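Local coordinates for acylneuraminate lyase (Mycoplasma synoviae, PDB 4N4P), which belongs to the dihydrodipicolinate synthetase family of TIM-barrel proteins and assembles here from four copies of one chain, at residues V149-F154 and M180-D185; A175-M180 and L200-K205; L137-P142 and G165-A170. All coordinates share one frame; numbering follows the deposited sequence.

Contact 1 (V149-F154 and M180-D185)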
loop_
_atom_site.group_PDB
_atom_site.type_symbol
_atom_site.label_atom_id
_atom_site.label_comp_id
_atom_site.label_asym_id
_atom_site.label_seq_id
_atom_site.Cartn_x
_atom_site.Cartn_y
_atom_site.Cartn_z
ATOM N N VAL A 149 0.336 -8.469 11.630
ATOM C CA VAL A 149 0.018 -9.257 12.825
ATOM C C VAL A 149 0.802 -8.732 14.032
ATOM O O VAL A 149 1.991 -8.395 13.918
ATOM C CB VAL A 149 0.269 -10.777 12.599
ATOM C CG1 VAL A 149 0.492 -11.520 13.917
ATOM C CG2 VAL A 149 -0.904 -11.405 11.839
ATOM N N SER A 150 0.123 -8.661 15.177
ATOM C CA SER A 150 0.720 -8.110 16.387
ATOM C C SER A 150 1.827 -9.031 16.896
ATOM O O SER A 150 1.848 -10.232 16.584
ATOM C CB SER A 150 -0.341 -7.890 17.471
ATOM O OG SER A 150 -0.532 -9.059 18.240
ATOM N N THR A 151 2.746 -8.458 17.670
ATOM C CA THR A 151 3.799 -9.225 18.324
ATOM C C THR A 151 3.214 -10.320 19.215
ATOM O O THR A 151 3.723 -11.449 19.241
ATOM C CB THR A 151 4.716 -8.306 19.154
ATOM O OG1 THR A 151 5.119 -7.201 18.342
ATOM C CG2 THR A 151 5.965 -9.061 19.621
ATOM N N ASP A 152 2.139 -9.983 19.930
ATOM C CA ASP A 152 1.502 -10.919 20.853
ATOM C C ASP A 152 0.796 -12.059 20.121
ATOM O O ASP A 152 0.815 -13.207 20.577
ATOM C CB ASP A 152 0.528 -10.193 21.796
ATOM C CG ASP A 152 1.242 -9.358 22.864
ATOM O OD1 ASP A 152 2.473 -9.492 23.050
ATOM O OD2 ASP A 152 0.553 -8.561 23.535
ATOM N N GLN A 153 0.197 -11.745 18.976
ATOM C CA GLN A 153 -0.563 -12.721 18.205
ATOM C C GLN A 153 0.394 -13.738 17.582
ATOM O O GLN A 153 0.093 -14.930 17.507
ATOM C CB GLN A 153 -1.333 -11.996 17.109
ATOM C CG GLN A 153 -2.690 -12.577 16.767
ATOM C CD GLN A 153 -3.385 -11.768 15.681
ATOM O OE1 GLN A 153 -3.130 -10.564 15.524
ATOM N NE2 GLN A 153 -4.264 -12.420 14.925
ATOM N N PHE A 154 1.564 -13.261 17.149
ATOM C CA PHE A 154 2.568 -14.136 16.581
ATOM C C PHE A 154 3.108 -15.112 17.627
ATOM O O PHE A 154 3.480 -16.237 17.307
ATOM C CB PHE A 154 3.693 -13.318 15.956
ATOM C CG PHE A 154 4.609 -14.117 15.115
ATOM C CD1 PHE A 154 4.172 -14.655 13.908
ATOM C CD2 PHE A 154 5.906 -14.340 15.519
ATOM C CE1 PHE A 154 5.029 -15.403 13.117
ATOM C CE2 PHE A 154 6.785 -15.091 14.721
ATOM C CZ PHE A 154 6.344 -15.616 13.524
ATOM N N MET A 180 12.361 -9.856 19.170
ATOM C CA MET A 180 13.560 -10.176 19.927
ATOM C C MET A 180 13.391 -9.763 21.388
ATOM O O MET A 180 13.870 -10.461 22.287
ATOM C CB MET A 180 14.787 -9.492 19.308
ATOM C CG MET A 180 15.192 -10.095 17.953
ATOM S SD MET A 180 15.644 -11.835 17.990
ATOM C CE MET A 180 17.235 -11.733 18.782
ATOM N N SER A 181 12.721 -8.639 21.620
ATOM C CA SER A 181 12.472 -8.168 22.980
ATOM C C SER A 181 11.537 -9.144 23.716
ATOM O O SER A 181 11.799 -9.512 24.866
ATOM C CB SER A 181 11.849 -6.769 22.960
ATOM O OG SER A 181 11.686 -6.299 24.295
ATOM N N LYS A 182 10.480 -9.576 23.037
ATOM C CA LYS A 182 9.405 -10.343 23.696
ATOM C C LYS A 182 9.747 -11.824 23.855
ATOM O O LYS A 182 9.301 -12.479 24.828
ATOM C CB LYS A 182 8.070 -10.130 22.976
ATOM C CG LYS A 182 6.857 -10.820 23.616
ATOM C CD LYS A 182 6.312 -10.043 24.842
ATOM C CE LYS A 182 4.986 -10.649 25.323
ATOM N NZ LYS A 182 4.558 -10.076 26.639
ATOM N N TYR A 183 10.542 -12.355 22.928
ATOM C CA TYR A 183 10.768 -13.808 22.869
ATOM C C TYR A 183 12.259 -14.173 22.912
ATOM O O TYR A 183 12.783 -14.768 21.973
ATOM C CB TYR A 183 10.076 -14.410 21.625
ATOM C CG TYR A 183 8.594 -14.079 21.560
ATOM C CD1 TYR A 183 7.664 -14.742 22.388
ATOM C CD2 TYR A 183 8.122 -13.098 20.691
ATOM C CE1 TYR A 183 6.299 -14.404 22.339
ATOM C CE2 TYR A 183 6.780 -12.765 20.631
ATOM C CZ TYR A 183 5.877 -13.425 21.461
ATOM O OH TYR A 183 4.542 -13.076 21.390
ATOM N N PRO A 184 12.945 -13.844 24.014
ATOM C CA PRO A 184 14.393 -14.080 24.067
ATOM C C PRO A 184 14.800 -15.559 24.007
ATOM O O PRO A 184 15.932 -15.858 23.627
ATOM C CB PRO A 184 14.800 -13.473 25.425
ATOM C CG PRO A 184 13.539 -13.540 26.251
ATOM C CD PRO A 184 12.427 -13.268 25.274
ATOM N N ASP A 185 13.900 -16.474 24.358
ATOM C CA ASP A 185 14.251 -17.902 24.276
ATOM C C ASP A 185 13.693 -18.609 23.038
ATOM O O ASP A 185 13.669 -19.847 22.963
ATOM C CB ASP A 185 13.881 -18.645 25.572
ATOM C CG ASP A 185 14.774 -19.881 25.827
ATOM O OD1 ASP A 185 14.456 -20.632 26.779
ATOM O OD2 ASP A 185 15.796 -20.106 25.099
#
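The methyl CG2 of T151 sits beside the rim of the Y183 ring, 3.9 Å from CE2, the two side chains running antiparallel past one another. At the end of the ring the hydroxyl donates a hydrogen bond to the backbone carbonyl of T151, with Y183 OH 2.8 Å from T151 O. That oxygen sits at the ring edge, near its plane, yet the donor stands above the plane of the carbonyl, with a C=O...O angle of 131°. Tyrosine suits the place because it offers a rigid apolar ring for the methyl to rest against and, at its far end, a hydroxyl that reaches the carbonyl. T151 turns CG2 anti to its own backbone N, and the methyl also reaches the root of K182, 4.1 Å from CB. K182 in turn covers a face of the Y183 ring near the rim with its CG. Its exposed chain crosses D152 at about a right angle, OD1 of D152 lying 3.6 Å from CE of K182. The amine stays beyond salt-bridge range, so the opposite charges probably attract only mildly. Ahead of T151, S150 is the N-cap, its OG accepting from Q153 N at 2.9 Å. The start of helix 151-158 thus meets the end of helix 173-182, where Y183 first leaves helical geometry: a surface seam between consecutive helices of the outer layer of a TIM barrel.

Contact 2 (A175-M180 and L200-K205)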
loop_
_atom_site.group_PDB
_atom_site.type_symbol
_atom_site.label_atom_id
_atom_site.label_comp_id
_atom_site.label_asym_id
_atom_site.label_seq_id
_atom_site.Cartn_x
_atom_site.Cartn_y
_atom_site.Cartn_z
ATOM N N ALA A 175 9.445 -4.573 13.762
ATOM C CA ALA A 175 8.778 -5.805 14.192
ATOM C C ALA A 175 9.794 -6.841 14.644
ATOM O O ALA A 175 9.524 -7.588 15.585
ATOM C CB ALA A 175 7.882 -6.376 13.082
ATOM N N PHE A 176 10.958 -6.884 13.986
ATOM C CA PHE A 176 12.002 -7.821 14.360
ATOM C C PHE A 176 12.490 -7.500 15.767
ATOM O O PHE A 176 12.645 -8.382 16.625
ATOM C CB PHE A 176 13.191 -7.795 13.390
ATOM C CG PHE A 176 14.279 -8.771 13.777
ATOM C CD1 PHE A 176 14.020 -10.140 13.791
ATOM C CD2 PHE A 176 15.527 -8.317 14.200
ATOM C CE1 PHE A 176 15.005 -11.071 14.194
ATOM C CE2 PHE A 176 16.533 -9.234 14.587
ATOM C CZ PHE A 176 16.265 -10.608 14.583
ATOM N N GLU A 177 12.705 -6.215 16.009
ATOM C CA GLU A 177 13.221 -5.776 17.300
ATOM C C GLU A 177 12.214 -6.155 18.394
ATOM O O GLU A 177 12.598 -6.648 19.451
ATOM C CB GLU A 177 13.486 -4.263 17.287
ATOM C CG GLU A 177 13.959 -3.710 18.630
ATOM C CD GLU A 177 12.799 -3.342 19.553
ATOM O OE1 GLU A 177 11.741 -2.901 19.055
ATOM O OE2 GLU A 177 12.937 -3.499 20.780
ATOM N N ARG A 178 10.929 -5.936 18.117
ATOM C CA ARG A 178 9.864 -6.261 19.075
ATOM C C ARG A 178 9.821 -7.751 19.388
ATOM O O ARG A 178 9.598 -8.128 20.548
ATOM C CB ARG A 178 8.494 -5.809 18.546
ATOM C CG ARG A 178 8.316 -4.293 18.348
ATOM C CD ARG A 178 8.122 -3.545 19.695
ATOM N NE ARG A 178 9.373 -3.382 20.439
ATOM C CZ ARG A 178 9.455 -3.040 21.730
ATOM N NH1 ARG A 178 8.342 -2.802 22.441
ATOM N NH2 ARG A 178 10.645 -2.953 22.306
ATOM N N LEU A 179 9.985 -8.596 18.362
ATOM C CA LEU A 179 10.030 -10.052 18.564
ATOM C C LEU A 179 11.201 -10.454 19.444
ATOM O O LEU A 179 11.048 -11.274 20.361
ATOM C CB LEU A 179 10.143 -10.787 17.224
ATOM C CG LEU A 179 8.852 -10.764 16.416
ATOM C CD1 LEU A 179 9.074 -11.314 14.965
ATOM C CD2 LEU A 179 7.747 -11.533 17.170
ATOM N N MET A 180 12.361 -9.856 19.170
ATOM C CA MET A 180 13.560 -10.176 19.927
ATOM C C MET A 180 13.391 -9.763 21.388
ATOM O O MET A 180 13.870 -10.461 22.287
ATOM C CB MET A 180 14.787 -9.492 19.308
ATOM C CG MET A 180 15.192 -10.095 17.953
ATOM S SD MET A 180 15.644 -11.835 17.990
ATOM C CE MET A 180 17.235 -11.733 18.782
ATOM N N LEU A 200 22.202 -8.509 13.038
ATOM C CA LEU A 200 23.186 -8.770 14.106
ATOM C C LEU A 200 23.049 -7.790 15.256
ATOM O O LEU A 200 23.093 -8.172 16.422
ATOM C CB LEU A 200 24.615 -8.644 13.581
ATOM C CG LEU A 200 25.173 -9.767 12.700
ATOM C CD1 LEU A 200 26.385 -9.177 12.028
ATOM C CD2 LEU A 200 25.520 -11.035 13.502
ATOM N N THR A 201 22.919 -6.514 14.907
ATOM C CA THR A 201 22.820 -5.439 15.894
ATOM C C THR A 201 21.625 -5.631 16.838
ATOM O O THR A 201 21.692 -5.267 18.002
ATOM C CB THR A 201 22.802 -4.067 15.203
ATOM O OG1 THR A 201 24.044 -3.911 14.490
ATOM C CG2 THR A 201 22.677 -2.931 16.250
ATOM N N MET A 202 20.545 -6.231 16.344
ATOM C CA MET A 202 19.413 -6.498 17.219
ATOM C C MET A 202 19.367 -7.950 17.758
ATOM O O MET A 202 18.349 -8.378 18.334
ATOM C CB MET A 202 18.092 -6.039 16.570
ATOM C CG MET A 202 17.037 -5.582 17.623
ATOM S SD MET A 202 17.683 -4.575 18.995
ATOM C CE MET A 202 18.621 -3.240 18.200
ATOM N N GLY A 203 20.466 -8.693 17.592
ATOM C CA GLY A 203 20.600 -10.000 18.268
ATOM C C GLY A 203 20.472 -11.261 17.427
ATOM O O GLY A 203 20.551 -12.361 17.949
ATOM N N ALA A 204 20.221 -11.108 16.131
ATOM C CA ALA A 204 20.271 -12.259 15.219
ATOM C C ALA A 204 21.653 -12.890 15.222
ATOM O O ALA A 204 22.669 -12.184 15.211
ATOM C CB ALA A 204 19.910 -11.804 13.791
ATOM N N LYS A 205 21.704 -14.212 15.196
ATOM C CA LYS A 205 22.996 -14.888 15.154
ATOM C C LYS A 205 23.063 -15.901 14.026
ATOM O O LYS A 205 24.150 -16.429 13.704
ATOM C CB LYS A 205 23.258 -15.583 16.499
ATOM C CG LYS A 205 23.484 -14.628 17.658
ATOM C CD LYS A 205 23.802 -15.416 18.928
ATOM C CE LYS A 205 24.109 -14.490 20.121
ATOM N NZ LYS A 205 25.520 -13.974 20.075
#
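M202 wedges its side chain against F176 and E177 of helix 173-182 just where helix 196-201 ends in a Schellman motif, the neighbouring helices belonging to the outer layer of the TIM barrel. The tight part is buried and largely apolar. CG of M202 meets CG of E177 at 3.7 Å, so the aliphatic part of the glutamate serves as packing surface. CB of M202 approaches CE2 of F176 at 4.1 Å, and beyond it CB of A204 touches CZ of the same ring at 3.9 Å. Both atoms come in obliquely. The CB of F176 points to the 200-205 turn, and a small alanine lets the chain run close beside the ring. Strand 187-190 lies beneath, F190 meeting F176 edge-to-face.

The more exposed part, though no less close, is M180 against G203. M180, bent at both chi2 and chi3, lays CG over one face of the F176 ring and carries CE to the backbone of the turn, 3.5 Å from G203 O. A flexible thioether fits this irregular surface. G203 has positive phi (107°), a backbone geometry in which a side chain would collide with the carbonyl oxygen before it, so glycine is the natural C-prime residue; one of the motif's two bonds runs from its N to L200 O.

The polar end of E177 turns from this packing to the subunit interface, where H239 and N242 of the second subunit bond its carboxylate. R178 forms a salt bridge with the same carboxylate, NE to OE1 and NH2 to OE2, and the bond from R178 NH2 to the syn lone pair of E177 OE2 is almost straight, 2.8 Å at 178°.

Contact 3 (L137-P142 and G165-A170); sequences LIYYLP and GSKYGA
Y140 and Y168 extend in the same direction with their rings overlapping, CE2 of Y168 lying 3.3 Å from CD2 of Y140 and over the centre of its ring. The planes are inclined by 33°. CB of A170 fits at the edge of the Y140 ring, 3.8 Å from CD2, while P142 N covers the opposite face near the rim. On the other side of the strands, the long chain of K167 follows the Y139 ring and bends at chi4 (-82°), where NZ donates to Y139 OH at 2.9 Å; Y46 also hydrogen-bonds that hydroxyl.

Between the two groups runs the parallel ladder. I138 N donates to G165 O at 3.0 Å, K167 N to I138 O at 2.7 Å, and Y140 N to K167 O at 3.1 Å. I138 O takes a second bond from S166 OG, above its carbonyl plane, so a small hydroxyl is satisfied within the buried sheet. Farther out, D172 O accepts from Y168 OH, and I138 packs on helix 151-158. These are two adjacent strands of a TIM barrel, with L137, Y139 and K167 turned to the barrel interior and I138 to the helix layer.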
loop_
_atom_site.group_PDB
_atom_site.type_symbol
_atom_site.label_atom_id
_atom_site.label_comp_id
_atom_site.label_asym_id
_atom_site.label_seq_id
_atom_site.Cartn_x
_atom_site.Cartn_y
_atom_site.Cartn_z
ATOM N N LEU A 137 10.601 -24.069 12.598
ATOM C CA LEU A 137 10.692 -22.624 12.442
ATOM C C LEU A 137 9.504 -22.164 11.621
ATOM O O LEU A 137 9.378 -22.563 10.461
ATOM C CB LEU A 137 12.001 -22.246 11.706
ATOM C CG LEU A 137 13.233 -22.541 12.563
ATOM C CD1 LEU A 137 14.517 -22.573 11.657
ATOM C CD2 LEU A 137 13.313 -21.534 13.706
ATOM N N ILE A 138 8.622 -21.354 12.208
ATOM C CA ILE A 138 7.501 -20.831 11.459
ATOM C C ILE A 138 7.957 -19.628 10.626
ATOM O O ILE A 138 9.026 -19.057 10.866
ATOM C CB ILE A 138 6.306 -20.488 12.367
ATOM C CG1 ILE A 138 6.672 -19.401 13.378
ATOM C CG2 ILE A 138 5.815 -21.746 13.107
ATOM C CD1 ILE A 138 5.497 -18.925 14.198
ATOM N N TYR A 139 7.200 -19.282 9.602
ATOM C CA TYR A 139 7.538 -18.117 8.813
ATOM C C TYR A 139 6.874 -16.921 9.448
ATOM O O TYR A 139 5.736 -17.012 9.873
ATOM C CB TYR A 139 7.061 -18.281 7.380
ATOM C CG TYR A 139 8.150 -18.782 6.471
ATOM C CD1 TYR A 139 8.612 -17.998 5.414
ATOM C CD2 TYR A 139 8.737 -20.028 6.677
ATOM C CE1 TYR A 139 9.623 -18.452 4.562
ATOM C CE2 TYR A 139 9.721 -20.486 5.857
ATOM C CZ TYR A 139 10.167 -19.693 4.783
ATOM O OH TYR A 139 11.185 -20.140 3.976
ATOM N N TYR A 140 7.603 -15.813 9.531
ATOM C CA TYR A 140 7.004 -14.612 10.041
ATOM C C TYR A 140 5.854 -14.147 9.150
ATOM O O TYR A 140 5.931 -14.195 7.914
ATOM C CB TYR A 140 8.023 -13.508 10.246
ATOM C CG TYR A 140 7.371 -12.214 10.671
ATOM C CD1 TYR A 140 6.736 -12.093 11.913
ATOM C CD2 TYR A 140 7.360 -11.123 9.813
ATOM C CE1 TYR A 140 6.113 -10.867 12.292
ATOM C CE2 TYR A 140 6.760 -9.937 10.174
ATOM C CZ TYR A 140 6.143 -9.806 11.399
ATOM O OH TYR A 140 5.591 -8.573 11.681
ATOM N N LEU A 141 4.798 -13.706 9.832
ATOM C CA LEU A 141 3.510 -13.352 9.263
ATOM C C LEU A 141 3.243 -11.903 9.688
ATOM O O LEU A 141 2.979 -11.659 10.880
ATOM C CB LEU A 141 2.428 -14.286 9.842
ATOM C CG LEU A 141 0.978 -14.127 9.367
ATOM C CD1 LEU A 141 0.821 -14.525 7.900
ATOM C CD2 LEU A 141 0.029 -14.918 10.251
ATOM N N PRO A 142 3.357 -10.945 8.736
ATOM C CA PRO A 142 3.143 -9.511 9.013
ATOM C C PRO A 142 1.717 -9.227 9.469
ATOM O O PRO A 142 0.763 -9.769 8.891
ATOM C CB PRO A 142 3.409 -8.838 7.656
ATOM C CG PRO A 142 4.288 -9.821 6.900
ATOM C CD PRO A 142 3.843 -11.185 7.362
ATOM N N GLY A 165 10.972 -21.270 17.124
ATOM C CA GLY A 165 11.208 -19.884 16.679
ATOM C C GLY A 165 10.671 -19.664 15.273
ATOM O O GLY A 165 9.749 -20.336 14.847
ATOM N N SER A 166 11.273 -18.736 14.546
ATOM C CA SER A 166 10.708 -18.329 13.283
ATOM C C SER A 166 11.827 -17.961 12.339
ATOM O O SER A 166 12.884 -17.499 12.794
ATOM C CB SER A 166 9.804 -17.105 13.539
ATOM O OG SER A 166 9.465 -16.412 12.334
ATOM N N LYS A 167 11.582 -18.159 11.039
ATOM C CA LYS A 167 12.406 -17.600 9.990
ATOM C C LYS A 167 11.804 -16.227 9.681
ATOM O O LYS A 167 10.648 -16.138 9.237
ATOM C CB LYS A 167 12.389 -18.513 8.766
ATOM C CG LYS A 167 13.178 -17.970 7.596
ATOM C CD LYS A 167 13.369 -19.079 6.587
ATOM C CE LYS A 167 14.038 -18.577 5.344
ATOM N NZ LYS A 167 13.033 -17.959 4.461
ATOM N N TYR A 168 12.572 -15.170 9.969
ATOM C CA TYR A 168 12.113 -13.804 9.851
ATOM C C TYR A 168 12.621 -13.175 8.538
ATOM O O TYR A 168 13.782 -12.819 8.428
ATOM C CB TYR A 168 12.570 -12.960 11.078
ATOM C CG TYR A 168 11.875 -11.624 11.058
ATOM C CD1 TYR A 168 12.396 -10.552 10.325
ATOM C CD2 TYR A 168 10.649 -11.454 11.703
ATOM C CE1 TYR A 168 11.714 -9.327 10.256
ATOM C CE2 TYR A 168 9.971 -10.249 11.640
ATOM C CZ TYR A 168 10.496 -9.200 10.916
ATOM O OH TYR A 168 9.798 -8.006 10.857
ATOM N N GLY A 169 11.742 -13.059 7.548
ATOM C CA GLY A 169 12.153 -12.545 6.240
ATOM C C GLY A 169 11.616 -11.168 5.868
ATOM O O GLY A 169 11.861 -10.685 4.747
ATOM N N ALA A 170 10.919 -10.502 6.773
ATOM C CA ALA A 170 10.347 -9.205 6.422
ATOM C C ALA A 170 11.370 -8.062 6.419
ATOM O O ALA A 170 12.437 -8.155 7.034
ATOM C CB ALA A 170 9.162 -8.870 7.332
#

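The three contacts follow the chain from strand 136-139 to the turn after helix 196-201, through successive βα units of the barrel. Contact 3 pairs strands 136-139 and 163-168, and helix 151-158, which makes the crossover between them, supplies one side of contact 1. Helix 173-182 follows in sequence and serves both contact 1 and contact 2, which share M180. Centres lie about 11 Å apart for contacts 1 and 2 and for contacts 1 and 3, and about 12 Å for contacts 2 and 3. F154 joins 1 to 3, its CZ 3.4 Å from S166 OG; A175 joins 2 to 3, its CB 3.4 Å from Y168 OH. Contacts 1 and 2, unlike 3, also touch the second subunit.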